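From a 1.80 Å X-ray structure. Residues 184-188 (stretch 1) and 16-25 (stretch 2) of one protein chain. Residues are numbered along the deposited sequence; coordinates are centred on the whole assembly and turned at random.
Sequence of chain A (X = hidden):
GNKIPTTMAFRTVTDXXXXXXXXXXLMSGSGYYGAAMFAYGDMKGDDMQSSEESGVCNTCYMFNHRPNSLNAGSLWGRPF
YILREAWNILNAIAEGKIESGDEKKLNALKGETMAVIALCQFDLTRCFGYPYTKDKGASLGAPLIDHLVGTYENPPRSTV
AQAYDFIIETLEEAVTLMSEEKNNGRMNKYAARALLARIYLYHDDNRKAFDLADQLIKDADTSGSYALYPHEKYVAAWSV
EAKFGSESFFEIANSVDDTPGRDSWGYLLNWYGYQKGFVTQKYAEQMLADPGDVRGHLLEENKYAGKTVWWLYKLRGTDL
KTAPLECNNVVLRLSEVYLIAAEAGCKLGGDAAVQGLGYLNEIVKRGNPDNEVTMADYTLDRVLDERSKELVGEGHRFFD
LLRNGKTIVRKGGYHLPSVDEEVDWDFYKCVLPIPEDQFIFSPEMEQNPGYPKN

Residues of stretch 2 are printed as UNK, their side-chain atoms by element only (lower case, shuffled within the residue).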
# COMPACT_ATOMS: atom_id res chain seq x y z
N ASN A 184 2.62 7.38 -16.89
CA ASN A 184 3.55 6.84 -15.90
C ASN A 184 3.69 7.81 -14.74
O ASN A 184 3.96 8.98 -14.96
CB ASN A 184 4.94 6.59 -16.52
CG ASN A 184 4.98 5.43 -17.48
OD1 ASN A 184 4.18 4.48 -17.41
ND2 ASN A 184 5.97 5.45 -18.36
N GLY A 185 3.48 7.32 -13.52
CA GLY A 185 3.53 8.16 -12.33
C GLY A 185 2.13 8.46 -11.80
O GLY A 185 1.97 9.02 -10.69
N ARG A 186 1.11 8.09 -12.57
CA ARG A 186 -0.28 8.28 -12.15
C ARG A 186 -1.12 7.01 -12.37
O ARG A 186 -0.70 6.06 -13.04
CB ARG A 186 -0.88 9.48 -12.89
CG ARG A 186 -0.16 10.81 -12.56
CD ARG A 186 -0.48 11.98 -13.52
NE ARG A 186 -1.90 12.30 -13.69
CZ ARG A 186 -2.36 13.36 -14.37
NH1 ARG A 186 -1.54 14.26 -14.88
NH2 ARG A 186 -3.66 13.54 -14.52
N MSE A 187 -2.32 7.01 -11.79
CA MSE A 187 -3.25 5.91 -11.95
C MSE A 187 -4.03 6.06 -13.26
O MSE A 187 -4.46 7.17 -13.61
CB MSE A 187 -4.25 5.87 -10.77
CG MSE A 187 -3.61 5.39 -9.48
SE MSE A 187 -4.82 5.06 -8.06
CE MSE A 187 -4.96 6.86 -7.40
N ASN A 188 -4.21 4.95 -13.95
CA ASN A 188 -5.14 4.84 -15.07
C ASN A 188 -6.24 3.83 -14.70
O ASN A 188 -6.30 3.38 -13.56
CB ASN A 188 -4.43 4.42 -16.36
CG ASN A 188 -3.86 3.00 -16.29
OD1 ASN A 188 -3.84 2.39 -15.24
ND2 ASN A 188 -3.40 2.48 -17.43
N UNK A 16 -6.98 21.55 -15.28
CA UNK A 16 -7.43 20.42 -14.47
C UNK A 16 -6.35 19.35 -14.42
O UNK A 16 -6.07 18.81 -13.35
c UNK A 16 -9.89 20.92 -14.81
c UNK A 16 -8.76 19.82 -14.93
c UNK A 16 -9.10 18.60 -14.08
N UNK A 17 -5.74 19.06 -15.57
CA UNK A 17 -4.68 18.03 -15.65
C UNK A 17 -3.54 18.40 -14.70
O UNK A 17 -3.03 17.55 -13.96
c UNK A 17 -3.28 16.69 -17.31
o UNK A 17 -3.37 15.71 -16.56
c UNK A 17 -4.20 17.88 -17.10
o UNK A 17 -2.47 16.73 -18.26
N UNK A 18 -3.17 19.68 -14.70
CA UNK A 18 -2.11 20.19 -13.81
C UNK A 18 -2.47 20.09 -12.35
O UNK A 18 -1.61 19.73 -11.53
c UNK A 18 -1.74 21.63 -14.16
n UNK A 18 -1.25 22.89 -16.17
c UNK A 18 -1.07 21.75 -15.53
o UNK A 18 -0.42 20.81 -16.01
N UNK A 19 -3.72 20.40 -12.01
CA UNK A 19 -4.18 20.26 -10.63
C UNK A 19 -4.08 18.79 -10.20
O UNK A 19 -3.62 18.47 -9.10
c UNK A 19 -5.63 20.77 -10.48
N UNK A 20 -4.51 17.88 -11.09
CA UNK A 20 -4.52 16.44 -10.76
C UNK A 20 -3.08 15.97 -10.56
O UNK A 20 -2.78 15.30 -9.57
c UNK A 20 -6.79 15.95 -11.77
c UNK A 20 -5.29 15.58 -11.81
c UNK A 20 -5.09 14.08 -11.56
N UNK A 21 -2.19 16.41 -11.45
CA UNK A 21 -0.76 16.14 -11.31
C UNK A 21 -0.21 16.54 -9.91
O UNK A 21 0.55 15.78 -9.29
c UNK A 21 0.00 16.87 -12.42
o UNK A 21 1.25 15.14 -13.44
c UNK A 21 1.27 16.19 -12.80
n UNK A 21 2.40 16.76 -12.39
N UNK A 22 -0.63 17.70 -9.42
CA UNK A 22 -0.25 18.21 -8.09
C UNK A 22 -0.67 17.30 -6.93
O UNK A 22 -0.02 17.26 -5.88
N UNK A 23 -1.78 16.60 -7.10
CA UNK A 23 -2.20 15.60 -6.10
C UNK A 23 -1.12 14.52 -5.95
O UNK A 23 -0.78 14.12 -4.83
c UNK A 23 -5.13 16.70 -5.46
c UNK A 23 -5.93 14.98 -7.17
c UNK A 23 -3.53 14.97 -6.47
c UNK A 23 -4.76 15.87 -6.70
N UNK A 24 -0.55 14.07 -7.07
CA UNK A 24 0.51 13.06 -6.99
C UNK A 24 1.82 13.63 -6.46
O UNK A 24 2.53 12.94 -5.71
c UNK A 24 -2.52 11.50 -10.09
c UNK A 24 -2.60 10.14 -9.83
c UNK A 24 -1.60 9.51 -9.09
c UNK A 24 0.73 12.40 -8.33
o UNK A 24 -3.62 9.41 -10.36
c UNK A 24 -0.44 11.62 -8.84
c UNK A 24 -1.45 12.24 -9.57
c UNK A 24 -0.55 10.25 -8.60
N UNK A 25 2.15 14.87 -6.83
CA UNK A 25 3.29 15.54 -6.19
C UNK A 25 3.15 15.48 -4.65
O UNK A 25 4.10 15.17 -3.97
o UNK A 25 3.66 18.23 -8.66
c UNK A 25 3.85 17.14 -8.10
c UNK A 25 3.44 17.01 -6.64
o UNK A 25 4.35 16.16 -8.69

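Position 16 opens the helical stretch with three side-chain carbons, one carrying the other two. This fork at CB makes it Val 16, and it makes no contact with stretch 1.

Position 17 has two carbons, the second carrying two oxygens. Two oxygens on the second carbon make a carboxylate one carbon beyond CB, and one of them meets both terminal nitrogens of Arg 186: Asp 17. Its OD1 lies 2.9 Å from Arg 186 NH1 and 3.0 Å from Arg 186 NH2, near the guanidinium plane, where the N-H groups point. OD2 is hydrogen-bonded elsewhere in the structure.

Position 18 again has two carbons, but the second bears one oxygen and one nitrogen. It is Asn 18, exposed, and its CA-to-CB bond points away. Position 19 shows a single carbon, Ala 19, out of reach.

Position 20 repeats the three-carbon fork at CB. Its CA-to-CB bond points toward stretch 1, and one carbon of the fork sits beside Arg 186 NH2: Val 20. Its CG1 packs 3.3 Å from Arg 186 NH2, an apolar neighbour to the charged group.

Position 21 carries two carbons, then one oxygen and one nitrogen, with the oxygen near Arg 186 NH1, so it is Asn 21. Its CB points sideways, but its end comes nearer, and OD1 accepts a hydrogen bond from Arg 186 NH1 at 3.3 Å. Its backbone N lies over one face of the guanidinium.

Position 22 has no side-chain atoms: Gly 22. A CB here would be crowded by the O of Ala 19, 3.2 Å away. Position 23 has four carbons forked at the second, Leu 23, buried and out of reach of stretch 1.

Position 24 has one carbon followed by a six-carbon ring bearing an oxygen; the ring lies against Arg 186 CG, and its oxygen is near Met 187 N: Tyr 24. Arg 186 CG sits over the ring face, 3.5 Å from the centroid and 13° off the normal, a CH-pi contact. The hydroxyl OH accepts a hydrogen bond from Met 187 N at 3.1 Å, nearly straight at 165°.

Position 25 has two carbons, the second with two oxygens: Asp 25, exposed and out of reach.

The contact works by laying one long side chain along a helix. Positions 17, 20, 21 and 24 recur at the spacing of helical turns, so all four can meet Arg 186. Its aliphatic part rests on the Tyr 24 ring, while its charged end reaches the salt bridge with Asp 17 and the hydrogen bond to Asn 21. Tyr 24 does double duty, since its hydroxyl also holds the backbone of a loop without regular structure. Gly 185 begins that approach: its backbone angles by themselves call for glycine, and its O lies 3.5 Å from Tyr 24 CD2.

Stretch 2 16-25: VDNAVNGLYD
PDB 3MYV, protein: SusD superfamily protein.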